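Local coordinates for protein tapirin (Caldicellulosiruptor hydrothermalis, PDB 6N2C) that probably binds cellulose through its C-terminal beta-helix domain, as a cell-adhesion protein of an extremely thermophilic bacterium, and carries a zinc ion, at residues Tyr172-Trp176 with Asn271-Phe275; Leu282-Ile288 with Asn302-Val308; Cys295-Asp299 with Tyr315-Asn320; Leu334-Asp338 with Ile444-Thr448; Val375-Leu381 with Lys393-Thr399. Where two conformers were deposited one is given. Numbering follows the deposited sequence.

Overall arrangement
All five contacts belong to one parallel beta-helix. Contacts 2, 3 and 5 join successive coils through main-chain bonds, whereas contacts 1 and 4 lay irregular chain against the outside of the long sheet that includes strands 273-276 and 333-335. Contacts 2 and 3 link the same neighbouring coils at different places, about 15 Å between centres, and meet where Leu-282 N lies 3.0 Å from Asp-299 O. Contacts 3 and 4 are the closest pair, about 11 Å between centres, with Leu-319 N 2.9 Å from Asp-338 O. Contact 5 is nested in the loop that contact 4 closes, about 14 Å away between centres. The zinc site of His-530, Asp-532 and Glu-551 is remote from all five.

Contact 1: Tyr172-Trp176 with Asn271-Phe275; sequences YLLAW and NSLLF
Near the start of the modelled chain, Leu-173 to Trp-176 form a type II beta turn, closed by Trp-176 N to Leu-173 O at 3.0 Å. Its central residues, Leu-174 (phi/psi -57/126) and Ala-175 (64/20), point their CA-to-CB bonds at the second segment, where Asn-271 and Ser-272 turn a corner between two sheets. Ser-272 (-142/-58) lies nearest in the backbone, its CA 6.1 Å from the CA of Ala-175. With chi1 t, its OG reaches 3.4 Å from Ala-175 CB and 3.6 Å from Leu-174 CD1, and a small side chain suits so close an approach. At Leu-273 the chain is extended (-141/131) and runs along strand 273-276 of the beta-helix, whose outer surface is overlaid here by the turn and by helix 451-457. Leu-273 (chi1 t, chi2 p) sets CB 3.6 Å from Ala-175 CB and CD1 4.3 Å from Leu-174 CD2, the leucine at 174 sharing the same rotamer; alanine at 175 lets the turn sit close. Leu-274 is out of reach of the turn and packs on Ile-288 and Leu-293. Phe-275 comes back to the side of Leu-273, stacking on Phe-294 and touching Ile-453 of the helix.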
# COMPACT_ATOMS: atom_id res chain seq x y z
N TYR A 172 15.60 3.64 -10.13
CA TYR A 172 15.08 2.52 -10.89
C TYR A 172 15.05 1.32 -9.97
O TYR A 172 14.12 0.46 -10.07
CB TYR A 172 15.94 2.24 -12.11
CG TYR A 172 15.26 1.43 -13.17
CD1 TYR A 172 13.86 1.57 -13.46
CD2 TYR A 172 16.00 0.50 -13.90
CE1 TYR A 172 13.24 0.81 -14.42
CE2 TYR A 172 15.41 -0.29 -14.86
CZ TYR A 172 14.05 -0.14 -15.15
OH TYR A 172 13.48 -0.93 -16.10
N LEU A 173 16.03 1.22 -9.08
CA LEU A 173 16.15 0.04 -8.18
C LEU A 173 15.44 0.11 -6.81
O LEU A 173 15.65 -0.71 -5.90
CB LEU A 173 17.61 -0.34 -7.99
CG LEU A 173 18.33 -0.63 -9.32
CD1 LEU A 173 19.76 -1.01 -8.93
CD2 LEU A 173 17.68 -1.75 -10.08
N LEU A 174 14.60 1.12 -6.64
CA LEU A 174 13.88 1.29 -5.39
C LEU A 174 13.09 0.02 -5.14
O LEU A 174 12.35 -0.41 -6.04
CB LEU A 174 12.90 2.45 -5.56
CG LEU A 174 12.01 2.72 -4.29
CD1 LEU A 174 12.83 2.96 -3.04
CD2 LEU A 174 11.17 3.91 -4.64
N ALA A 175 13.30 -0.54 -3.97
CA ALA A 175 12.55 -1.72 -3.49
C ALA A 175 12.78 -2.96 -4.33
O ALA A 175 12.03 -3.89 -4.29
CB ALA A 175 11.04 -1.46 -3.30
N TRP A 176 13.87 -2.99 -5.10
CA TRP A 176 14.17 -4.22 -5.82
C TRP A 176 14.45 -5.35 -4.87
O TRP A 176 15.22 -5.19 -3.97
CB TRP A 176 15.38 -4.02 -6.74
CG TRP A 176 15.61 -5.35 -7.50
CD1 TRP A 176 16.35 -6.43 -7.09
CD2 TRP A 176 14.98 -5.71 -8.68
NE1 TRP A 176 16.21 -7.44 -8.01
CE2 TRP A 176 15.37 -7.02 -9.00
CE3 TRP A 176 14.09 -5.04 -9.56
CZ2 TRP A 176 14.88 -7.68 -10.10
CZ3 TRP A 176 13.63 -5.67 -10.67
CH2 TRP A 176 14.05 -7.02 -10.95
N ASN A 271 7.92 0.70 4.58
CA ASN A 271 9.30 1.20 4.80
C ASN A 271 10.12 1.33 3.54
O ASN A 271 11.24 1.74 3.59
CB ASN A 271 9.99 0.36 5.84
CG ASN A 271 9.31 0.47 7.14
OD1 ASN A 271 8.95 1.58 7.50
ND2 ASN A 271 9.09 -0.60 7.81
N SER A 272 9.60 1.04 2.39
CA SER A 272 10.31 1.46 1.15
C SER A 272 9.39 1.91 0.07
O SER A 272 9.49 3.03 -0.36
CB SER A 272 11.21 0.29 0.69
OG SER A 272 11.77 0.52 -0.58
N LEU A 273 8.46 1.07 -0.36
CA LEU A 273 7.62 1.43 -1.53
C LEU A 273 6.19 0.97 -1.30
O LEU A 273 5.97 -0.22 -1.02
CB LEU A 273 8.18 0.73 -2.79
CG LEU A 273 7.45 0.93 -4.12
CD1 LEU A 273 7.18 2.41 -4.46
CD2 LEU A 273 8.12 0.24 -5.31
N LEU A 274 5.22 1.89 -1.54
CA LEU A 274 3.77 1.55 -1.53
C LEU A 274 3.28 1.99 -2.84
O LEU A 274 3.43 3.19 -3.19
CB LEU A 274 3.09 2.37 -0.38
CG LEU A 274 1.60 2.21 -0.24
CD1 LEU A 274 1.33 0.76 0.08
CD2 LEU A 274 1.12 3.05 0.90
N PHE A 275 2.73 1.07 -3.64
CA PHE A 275 2.36 1.37 -5.01
C PHE A 275 1.01 0.79 -5.29
O PHE A 275 0.83 -0.42 -5.14
CB PHE A 275 3.41 0.73 -5.98
CG PHE A 275 3.38 1.24 -7.35
CD1 PHE A 275 2.29 0.98 -8.20
CD2 PHE A 275 4.43 2.04 -7.84
CE1 PHE A 275 2.26 1.48 -9.50
CE2 PHE A 275 4.37 2.51 -9.13
CZ PHE A 275 3.30 2.26 -9.95

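Contact 2: Leu282-Ile288 with Asn302-Val308; sequences LSGKDEI and NGSSNLV
Two turns each contain a left-handed residue, Lys-285 (phi/psi 53/34) and Ser-305 (63/32). Lys-285 N donates to Ser-304 O (2.9 Å), and Asp-286 N to OD1 of Asn-306 (3.0 Å). Asn-306 (chi1 m) also donates, ND2 to Asn-302 O at 2.9 Å. The carboxylate of Asp-286 can only accept: OD2 takes Ser-283 N (2.8 Å) and OG (2.5 Å), OD1 takes Asn-266 N. The turns precede neighbouring strands 287-290 and 307-310 of one parallel beta-helix sheet, so they stack coil on coil. Leu-282 O receives Asn-302 ND2 (3.1 Å) and a water (2.8 Å) that accepts from Asn-302 N (3.0 Å). Gly-284 (123/137) and Gly-303 (71/-150) have CA atoms 4.0 Å apart; a CB on Gly-284 would jam against the preceding carbonyl O, and on Gly-303, whose positive phi favours glycine, would hit Gly-284. Glu-287 pairs in parallel with Leu-307 and Ile-288 with Val-308, through Leu-307 N to Asp-286 O and Ile-288 N to Leu-307 O (both 2.9 Å). Inside, Val-308 CG2 lies 3.8 Å from Leu-282 CD2.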
# COMPACT_ATOMS: atom_id res chain seq x y z
N LEU A 282 -8.83 6.42 2.95
CA LEU A 282 -8.85 6.32 4.39
C LEU A 282 -10.32 6.41 4.95
O LEU A 282 -11.22 6.93 4.24
CB LEU A 282 -7.92 7.31 5.11
CG LEU A 282 -6.44 6.86 5.02
CD1 LEU A 282 -5.87 6.97 3.59
CD2 LEU A 282 -5.68 7.77 5.92
N SER A 283 -10.55 5.82 6.09
CA SER A 283 -11.88 5.73 6.73
C SER A 283 -12.12 6.65 7.92
O SER A 283 -13.29 6.90 8.27
CB SER A 283 -12.28 4.29 7.13
OG SER A 283 -11.52 3.77 8.20
N GLY A 284 -11.05 7.08 8.58
CA GLY A 284 -11.04 7.78 9.84
C GLY A 284 -10.21 7.11 10.91
O GLY A 284 -10.16 5.86 10.96
N LYS A 285 -9.43 7.89 11.66
CA LYS A 285 -8.52 7.37 12.65
C LYS A 285 -7.58 6.28 11.99
O LYS A 285 -7.15 5.36 12.64
CB LYS A 285 -9.23 6.75 13.84
CG LYS A 285 -10.01 7.77 14.65
CD LYS A 285 -9.09 8.24 15.74
CE LYS A 285 -9.57 7.64 17.03
NZ LYS A 285 -10.52 8.56 17.71
N ASP A 286 -7.26 6.50 10.73
CA ASP A 286 -6.37 5.57 10.00
C ASP A 286 -5.02 6.28 9.77
O ASP A 286 -4.97 7.51 9.52
CB ASP A 286 -7.00 5.17 8.69
CG ASP A 286 -8.19 4.28 8.86
OD1 ASP A 286 -8.17 3.34 9.71
OD2 ASP A 286 -9.10 4.40 7.99
N GLU A 287 -3.94 5.48 9.80
CA GLU A 287 -2.61 6.03 9.60
C GLU A 287 -1.86 5.28 8.53
O GLU A 287 -1.86 4.06 8.55
CB GLU A 287 -1.84 5.89 10.90
CG GLU A 287 -0.42 6.45 10.83
CD GLU A 287 0.41 6.34 12.12
OE1 GLU A 287 0.02 5.66 13.10
OE2 GLU A 287 1.45 7.02 12.19
N ILE A 288 -1.18 6.02 7.66
CA ILE A 288 -0.23 5.44 6.69
C ILE A 288 1.10 6.09 7.03
O ILE A 288 1.19 7.33 7.11
CB ILE A 288 -0.63 5.77 5.30
CG1 ILE A 288 -1.94 5.03 4.97
CG2 ILE A 288 0.45 5.26 4.32
CD1 ILE A 288 -2.34 5.16 3.57
N ASN A 302 -12.72 10.78 4.49
CA ASN A 302 -13.63 10.20 5.47
C ASN A 302 -13.16 10.35 6.89
O ASN A 302 -11.96 10.23 7.27
CB ASN A 302 -13.83 8.71 5.26
CG ASN A 302 -14.53 8.41 4.01
OD1 ASN A 302 -15.46 9.15 3.65
ND2 ASN A 302 -14.10 7.33 3.28
N GLY A 303 -14.14 10.63 7.78
CA GLY A 303 -13.79 10.65 9.21
C GLY A 303 -12.94 11.81 9.64
O GLY A 303 -12.94 12.87 9.01
N SER A 304 -12.12 11.60 10.67
CA SER A 304 -11.23 12.58 11.16
C SER A 304 -10.10 11.85 11.83
O SER A 304 -10.14 10.65 12.05
CB SER A 304 -11.96 13.57 12.15
OG SER A 304 -12.30 12.85 13.36
N SER A 305 -9.06 12.61 12.16
CA SER A 305 -7.93 12.11 12.89
C SER A 305 -7.16 11.03 12.11
O SER A 305 -6.58 10.15 12.73
CB SER A 305 -8.32 11.59 14.25
OG SER A 305 -7.16 11.52 15.05
N ASN A 306 -7.17 11.16 10.80
CA ASN A 306 -6.28 10.33 9.92
C ASN A 306 -4.92 10.94 9.94
O ASN A 306 -4.69 12.15 10.26
CB ASN A 306 -6.82 10.32 8.52
CG ASN A 306 -8.14 9.68 8.41
OD1 ASN A 306 -8.32 8.46 8.71
ND2 ASN A 306 -9.10 10.42 7.79
N LEU A 307 -3.92 10.16 9.50
CA LEU A 307 -2.59 10.75 9.38
C LEU A 307 -1.86 9.99 8.26
O LEU A 307 -1.74 8.78 8.34
CB LEU A 307 -1.79 10.59 10.65
CG LEU A 307 -0.34 11.11 10.64
CD1 LEU A 307 -0.30 12.53 10.20
CD2 LEU A 307 0.39 10.87 11.93
N VAL A 308 -1.52 10.68 7.20
CA VAL A 308 -0.68 10.13 6.14
C VAL A 308 0.68 10.90 6.22
O VAL A 308 0.74 12.10 5.98
CB VAL A 308 -1.26 10.28 4.75
CG1 VAL A 308 -0.24 9.74 3.74
CG2 VAL A 308 -2.57 9.49 4.65
O HOH W 1 -11.29 9.12 2.51

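Contact 3: Cys295-Asp299 with Tyr315-Asn320; sequences CDTLD and YFNKLN
Leu-298, Asp-296 and Asn-320 give up the most surface here, and each holds the two coils together in its own way. Leu-298 (chi1 t, chi2 p) is apolar because it faces the interior: its CD2 lies 3.9 Å from CD1 of Leu-319, which repeats the same rotamer one coil on. Its backbone works both ways, Leu-298 N donating to Lys-318 O (2.8 Å) and Leu-298 O accepting from Asn-320 N (3.0 Å). Strands 297-299 and 318-320 thus run parallel, 4° between directions and 4.7 Å between axes, with Thr-297, Leu-298 and Asp-299 level with Lys-318, Leu-319 and Asn-320. This in-register parallel pairing of consecutive coils, with leucine on leucine inside, is the hallmark of a parallel beta-helix. Asp-296 (phi/psi -72/-56) lies where the chain bends between strands 293-294 and 297-300. Its carbonyl O takes both Asn-317 N (2.7 Å) and Lys-318 N (2.9 Å), while its side chain, chi1 t, lets OD1 accept a hydrogen bond from ND2 of Asn-317 (2.9 Å), the matching corner residue. Asn-320, on the face of Thr-297 and Lys-318, donates through ND2 to Asp-299 OD1 (2.7 Å), an amide being able to serve two partners: its OD1 accepts from Lys-318 NZ (2.8 Å), which also bridges to Glu-340. Before the corner, Cys-295 N bonds to Tyr-315 O (3.0 Å), and Cys-295 SG packs 4.1 Å from Phe-316 CB.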
# COMPACT_ATOMS: atom_id res chain seq x y z
N CYS A 295 0.21 6.28 -6.43
CA CYS A 295 -1.14 5.78 -6.54
C CYS A 295 -1.88 6.56 -7.58
O CYS A 295 -1.38 7.58 -8.03
CB CYS A 295 -1.91 5.73 -5.17
SG CYS A 295 -2.17 7.44 -4.55
N ASP A 296 -3.05 6.11 -8.01
CA ASP A 296 -3.84 6.97 -8.88
C ASP A 296 -4.42 8.13 -8.05
O ASP A 296 -4.27 9.31 -8.42
CB ASP A 296 -4.94 6.23 -9.55
CG ASP A 296 -5.88 7.12 -10.34
OD1 ASP A 296 -5.48 7.74 -11.33
OD2 ASP A 296 -7.05 7.20 -9.92
N THR A 297 -5.13 7.78 -7.02
CA THR A 297 -5.85 8.73 -6.22
C THR A 297 -5.54 8.41 -4.77
O THR A 297 -5.61 7.27 -4.33
CB THR A 297 -7.35 8.62 -6.44
OG1 THR A 297 -7.70 9.04 -7.75
CG2 THR A 297 -8.15 9.47 -5.43
N LEU A 298 -5.18 9.41 -3.99
CA LEU A 298 -5.08 9.30 -2.53
C LEU A 298 -6.19 10.14 -1.83
O LEU A 298 -6.19 11.35 -2.02
CB LEU A 298 -3.71 9.75 -2.03
CG LEU A 298 -3.47 9.77 -0.50
CD1 LEU A 298 -3.82 8.46 0.15
CD2 LEU A 298 -2.02 10.16 -0.20
N ASP A 299 -7.12 9.45 -1.18
CA ASP A 299 -8.33 10.06 -0.53
C ASP A 299 -8.16 10.11 0.97
O ASP A 299 -8.08 9.07 1.64
CB ASP A 299 -9.61 9.28 -0.94
CG ASP A 299 -10.17 9.71 -2.29
OD1 ASP A 299 -9.91 10.81 -2.76
OD2 ASP A 299 -10.94 8.93 -2.87
N TYR A 315 3.35 10.37 -5.25
CA TYR A 315 3.16 10.66 -6.64
C TYR A 315 1.80 10.13 -6.95
O TYR A 315 1.51 8.96 -6.71
CB TYR A 315 4.30 10.00 -7.46
CG TYR A 315 4.32 10.03 -8.94
CD1 TYR A 315 3.33 10.68 -9.74
CD2 TYR A 315 5.39 9.41 -9.67
CE1 TYR A 315 3.39 10.62 -11.14
CE2 TYR A 315 5.41 9.40 -11.04
CZ TYR A 315 4.43 9.97 -11.77
OH TYR A 315 4.50 9.97 -13.13
N PHE A 316 0.93 10.95 -7.55
CA PHE A 316 -0.51 10.65 -7.67
C PHE A 316 -1.13 11.40 -8.82
O PHE A 316 -0.57 12.42 -9.28
CB PHE A 316 -1.30 11.05 -6.35
CG PHE A 316 -1.01 12.48 -5.96
CD1 PHE A 316 -1.67 13.54 -6.57
CD2 PHE A 316 0.07 12.73 -5.13
CE1 PHE A 316 -1.32 14.85 -6.25
CE2 PHE A 316 0.43 14.04 -4.84
CZ PHE A 316 -0.26 15.07 -5.39
N ASN A 317 -2.25 10.91 -9.33
CA ASN A 317 -3.03 11.68 -10.25
C ASN A 317 -3.98 12.66 -9.50
O ASN A 317 -4.32 13.75 -10.06
CB ASN A 317 -3.79 10.78 -11.24
CG ASN A 317 -2.85 10.12 -12.21
OD1 ASN A 317 -1.88 10.76 -12.66
ND2 ASN A 317 -3.05 8.81 -12.44
N LYS A 318 -4.52 12.21 -8.38
CA LYS A 318 -5.45 13.04 -7.55
C LYS A 318 -5.15 12.81 -6.06
O LYS A 318 -4.94 11.67 -5.60
CB LYS A 318 -6.92 12.77 -7.83
CG LYS A 318 -7.85 13.74 -7.11
CD LYS A 318 -7.73 15.17 -7.63
CE LYS A 318 -8.32 16.23 -6.71
NZ LYS A 318 -9.84 16.12 -6.78
N LEU A 319 -5.03 13.92 -5.31
CA LEU A 319 -4.89 13.90 -3.88
C LEU A 319 -6.08 14.78 -3.34
O LEU A 319 -6.16 15.94 -3.68
CB LEU A 319 -3.55 14.55 -3.50
CG LEU A 319 -3.33 14.82 -2.02
CD1 LEU A 319 -3.54 13.61 -1.12
CD2 LEU A 319 -2.00 15.44 -1.81
N ASN A 320 -6.95 14.18 -2.58
CA ASN A 320 -8.08 14.87 -1.90
C ASN A 320 -7.80 14.87 -0.44
O ASN A 320 -7.71 13.80 0.19
CB ASN A 320 -9.39 14.11 -2.18
CG ASN A 320 -9.82 14.23 -3.57
OD1 ASN A 320 -9.86 15.36 -4.09
ND2 ASN A 320 -10.09 13.08 -4.26

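Contact 4: Leu334-Asp338 with Ile444-Thr448; sequences LFGGD and IPYPT
Along the outside of the beta-helix runs an irregular proline-rich chain leading to helix 451-457, and here Ile-444 to Pro-447 wrap round one outward aromatic of strand 333-335. Phe-335 (phi/psi -121/98, chi1 m) points at the loop, its CA 6.5 Å from the CA of Tyr-446. Pro-447 CD stands over one face of the phenyl ring, 3.6 Å from its centroid and 16° off the normal, a CH-pi contact that suits the polarised CH of a proline next to its nitrogen. At the ring edge Ile-444 CG2 is 3.9 Å from Phe-335 CD1. Pro-445 CG is 4.0 Å from Phe-335 CE1. Pro-445 (-88/74) centres an inverse gamma turn, with a weak bond from Tyr-446 N to Ile-444 O at 3.0 Å. Tyr-446, chi1 m, carries its ring past Phe-335, CD1 3.8 Å from Phe-335 CB, toward Gly-336, whose O lies at the ring edge and accepts from Tyr-446 OH at 2.6 Å. It also stacks on Tyr-315 of the preceding coil. Beyond, a cis peptide joins Gly-336 to Gly-337, whose positive phi (83/171) favours glycine. An irregular loop packed on outward aromatics of strands 313-315 and 333-335 thus covers this part of the outer face of the parallel beta-helix.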
# COMPACT_ATOMS: atom_id res chain seq x y z
N LEU A 334 5.72 16.19 -3.02
CA LEU A 334 4.51 15.70 -3.65
C LEU A 334 4.64 15.90 -5.12
O LEU A 334 5.00 17.01 -5.60
CB LEU A 334 3.28 16.48 -3.17
CG LEU A 334 2.88 16.28 -1.70
CD1 LEU A 334 1.60 17.03 -1.38
CD2 LEU A 334 2.65 14.82 -1.45
N PHE A 335 4.25 14.89 -5.91
CA PHE A 335 4.24 14.95 -7.36
C PHE A 335 2.80 14.70 -7.85
O PHE A 335 2.38 13.51 -7.96
CB PHE A 335 5.22 13.90 -8.02
CG PHE A 335 6.67 14.06 -7.60
CD1 PHE A 335 7.41 15.07 -8.13
CD2 PHE A 335 7.24 13.25 -6.67
CE1 PHE A 335 8.74 15.26 -7.79
CE2 PHE A 335 8.55 13.44 -6.29
CZ PHE A 335 9.32 14.44 -6.87
N GLY A 336 2.06 15.75 -8.17
CA GLY A 336 0.80 15.64 -8.78
C GLY A 336 0.84 15.80 -10.25
O GLY A 336 1.94 16.15 -10.79
N GLY A 337 -0.30 15.68 -10.95
CA GLY A 337 -1.60 15.39 -10.41
C GLY A 337 -2.27 16.65 -9.90
O GLY A 337 -1.62 17.70 -9.70
N ASP A 338 -3.55 16.49 -9.56
CA ASP A 338 -4.29 17.58 -8.97
C ASP A 338 -4.44 17.35 -7.49
O ASP A 338 -4.55 16.19 -7.00
CB ASP A 338 -5.71 17.66 -9.63
CG ASP A 338 -5.68 17.98 -11.11
OD1 ASP A 338 -4.72 18.60 -11.62
OD2 ASP A 338 -6.69 17.67 -11.74
N ILE A 444 7.72 19.13 -14.13
CA ILE A 444 7.76 18.41 -12.87
C ILE A 444 8.68 17.19 -13.02
O ILE A 444 8.45 16.42 -13.93
CB ILE A 444 6.35 17.92 -12.56
CG1 ILE A 444 5.48 19.11 -12.26
CG2 ILE A 444 6.40 16.98 -11.32
CD1 ILE A 444 3.99 18.82 -12.27
N PRO A 445 9.63 16.99 -12.10
CA PRO A 445 10.62 15.90 -12.23
C PRO A 445 10.11 14.57 -11.60
O PRO A 445 10.57 14.16 -10.54
CB PRO A 445 11.77 16.43 -11.46
CG PRO A 445 11.14 17.25 -10.36
CD PRO A 445 9.98 17.91 -11.02
N TYR A 446 9.21 13.99 -12.32
CA TYR A 446 8.50 12.84 -11.80
C TYR A 446 9.48 11.70 -11.59
O TYR A 446 10.29 11.43 -12.48
CB TYR A 446 7.45 12.40 -12.75
CG TYR A 446 6.24 13.31 -12.87
CD1 TYR A 446 5.30 13.39 -11.82
CD2 TYR A 446 6.04 14.06 -13.95
CE1 TYR A 446 4.20 14.17 -11.95
CE2 TYR A 446 4.92 14.87 -14.08
CZ TYR A 446 4.03 14.94 -13.03
OH TYR A 446 2.91 15.71 -13.15
N PRO A 447 9.37 11.02 -10.46
CA PRO A 447 10.09 9.72 -10.31
C PRO A 447 9.82 8.71 -11.41
O PRO A 447 8.74 8.63 -11.96
CB PRO A 447 9.58 9.21 -8.97
CG PRO A 447 9.26 10.47 -8.20
CD PRO A 447 8.62 11.34 -9.25
N THR A 448 10.87 7.97 -11.81
CA THR A 448 10.65 6.85 -12.70
C THR A 448 9.92 5.72 -11.93
O THR A 448 10.06 5.55 -10.71
CB THR A 448 11.95 6.31 -13.34
OG1 THR A 448 11.57 5.42 -14.38
CG2 THR A 448 12.87 5.59 -12.33

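Contact 5: Val375-Leu381 with Lys393-Thr399; sequences VLYCNNL and KIVCSGT
Strands 375-378 and 393-396 run parallel on consecutive coils, 4.7 Å between axes and 10° apart in direction, with Val-375 to Cys-378 level with Lys-393 to Cys-396. Leu-376 N to Lys-393 O and Cys-378 N to Val-395 O (2.9 Å each), Val-395 N to Leu-376 O (2.8 Å) and Ser-397 N to Cys-378 O (3.0 Å) join them. Inside, Leu-376 CD1 (chi1 m, chi2 off its well at 97°) lies 4.4 Å from Ile-394 CG1. The paired cysteines differ: Cys-378 (p) puts SG 4.1 Å from Cys-396 CB, while Cys-396 (t) swings SG to 4.3 Å from Leu-381 CB. On the other face Tyr-377, chi1 m, lays CD2 3.7 Å from Val-395 CB. Lys-393 is nearly all-trans, so its NZ reaches a salt bridge with Glu-418 and a water (2.9 Å) that lies 3.2 Å from Tyr-377 OH. Ser-397 is one extra residue, setting Asn-379 beside Gly-398 and Asn-380 beside Thr-399. Asn-380 (m) accepts Thr-399 N on OD1 (2.9 Å), and Leu-381 N bonds to Thr-399 O (3.0 Å). A CB on Gly-398 would clash with Asn-379 OD1 and Asn-380 OD1. These are parallel strands on consecutive coils of a beta-helix, with a corner one residue longer on the second.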
# COMPACT_ATOMS: atom_id res chain seq x y z
N VAL A 375 7.91 25.36 -1.11
CA VAL A 375 7.61 25.91 -2.37
C VAL A 375 6.54 25.06 -3.06
O VAL A 375 6.71 23.83 -3.13
CB VAL A 375 8.87 26.00 -3.24
CG1 VAL A 375 8.56 26.66 -4.55
CG2 VAL A 375 9.97 26.74 -2.49
N LEU A 376 5.50 25.68 -3.59
CA LEU A 376 4.45 25.01 -4.32
C LEU A 376 4.45 25.48 -5.78
O LEU A 376 4.45 26.70 -6.06
CB LEU A 376 3.09 25.24 -3.68
CG LEU A 376 3.09 24.72 -2.22
CD1 LEU A 376 3.35 25.85 -1.26
CD2 LEU A 376 1.81 24.01 -1.85
N TYR A 377 4.46 24.52 -6.71
CA TYR A 377 4.39 24.77 -8.12
C TYR A 377 3.05 24.22 -8.65
O TYR A 377 2.75 23.05 -8.41
CB TYR A 377 5.55 24.04 -8.88
CG TYR A 377 6.91 24.43 -8.53
CD1 TYR A 377 7.57 23.90 -7.46
CD2 TYR A 377 7.56 25.39 -9.29
CE1 TYR A 377 8.84 24.29 -7.11
CE2 TYR A 377 8.83 25.79 -8.97
CZ TYR A 377 9.48 25.24 -7.92
OH TYR A 377 10.74 25.67 -7.60
N CYS A 378 2.30 25.04 -9.36
CA CYS A 378 1.09 24.62 -10.02
C CYS A 378 0.87 25.25 -11.39
O CYS A 378 1.40 26.35 -11.70
CB CYS A 378 -0.16 24.77 -9.11
SG CYS A 378 -0.50 26.50 -8.74
N ASN A 379 0.05 24.58 -12.21
CA ASN A 379 -0.44 25.19 -13.42
C ASN A 379 -1.62 26.13 -13.13
O ASN A 379 -1.56 27.33 -13.43
CB ASN A 379 -0.81 24.14 -14.45
CG ASN A 379 -1.55 24.78 -15.67
OD1 ASN A 379 -1.22 25.89 -16.09
ND2 ASN A 379 -2.47 24.03 -16.26
N ASN A 380 -2.66 25.63 -12.44
CA ASN A 380 -3.75 26.48 -12.06
C ASN A 380 -3.89 26.44 -10.56
O ASN A 380 -3.79 25.36 -9.95
CB ASN A 380 -5.04 26.08 -12.74
CG ASN A 380 -5.00 26.30 -14.24
OD1 ASN A 380 -4.56 27.35 -14.75
ND2 ASN A 380 -5.53 25.31 -14.98
N LEU A 381 -4.16 27.61 -9.97
CA LEU A 381 -4.41 27.78 -8.53
C LEU A 381 -5.81 28.32 -8.36
O LEU A 381 -6.12 29.37 -8.94
CB LEU A 381 -3.48 28.76 -7.95
CG LEU A 381 -3.62 29.12 -6.44
CD1 LEU A 381 -3.44 27.88 -5.63
CD2 LEU A 381 -2.61 30.12 -5.99
N LYS A 393 6.80 30.02 -1.03
CA LYS A 393 6.62 30.52 -2.40
C LYS A 393 5.61 29.70 -3.15
O LYS A 393 5.52 28.49 -2.98
CB LYS A 393 7.96 30.51 -3.18
CG LYS A 393 7.93 31.05 -4.61
CD LYS A 393 9.30 30.97 -5.28
CE LYS A 393 9.33 31.78 -6.56
NZ LYS A 393 10.66 31.61 -7.25
N ILE A 394 4.82 30.38 -3.98
CA ILE A 394 3.94 29.69 -4.93
C ILE A 394 4.34 30.18 -6.31
O ILE A 394 4.50 31.38 -6.56
CB ILE A 394 2.47 29.97 -4.65
CG1 ILE A 394 2.09 29.57 -3.22
CG2 ILE A 394 1.54 29.39 -5.71
CD1 ILE A 394 0.68 29.95 -2.79
N VAL A 395 4.42 29.23 -7.22
CA VAL A 395 4.65 29.47 -8.63
C VAL A 395 3.44 29.01 -9.36
O VAL A 395 3.09 27.85 -9.25
CB VAL A 395 5.91 28.69 -9.10
CG1 VAL A 395 6.11 28.82 -10.60
CG2 VAL A 395 7.13 29.24 -8.39
N CYS A 396 2.78 29.86 -10.15
CA CYS A 396 1.62 29.45 -10.86
C CYS A 396 1.89 29.80 -12.36
O CYS A 396 1.97 30.99 -12.70
CB CYS A 396 0.34 30.15 -10.37
SG CYS A 396 -1.10 29.75 -11.34
N SER A 397 2.00 28.80 -13.25
CA SER A 397 2.25 29.07 -14.69
C SER A 397 1.02 29.31 -15.48
O SER A 397 1.11 29.77 -16.63
CB SER A 397 2.98 27.87 -15.25
OG SER A 397 2.14 26.71 -15.06
N GLY A 398 -0.20 28.99 -14.94
CA GLY A 398 -1.43 29.08 -15.68
C GLY A 398 -2.26 30.24 -15.18
O GLY A 398 -1.84 31.37 -15.29
N THR A 399 -3.41 29.96 -14.55
CA THR A 399 -4.30 31.02 -14.11
C THR A 399 -4.55 30.82 -12.62
O THR A 399 -4.73 29.67 -12.12
CB THR A 399 -5.60 30.85 -14.92
OG1 THR A 399 -5.29 31.07 -16.32
CG2 THR A 399 -6.65 31.79 -14.46
O HOH W 2 11.27 28.84 -7.93
O HOH W 3 -4.74 28.32 -17.20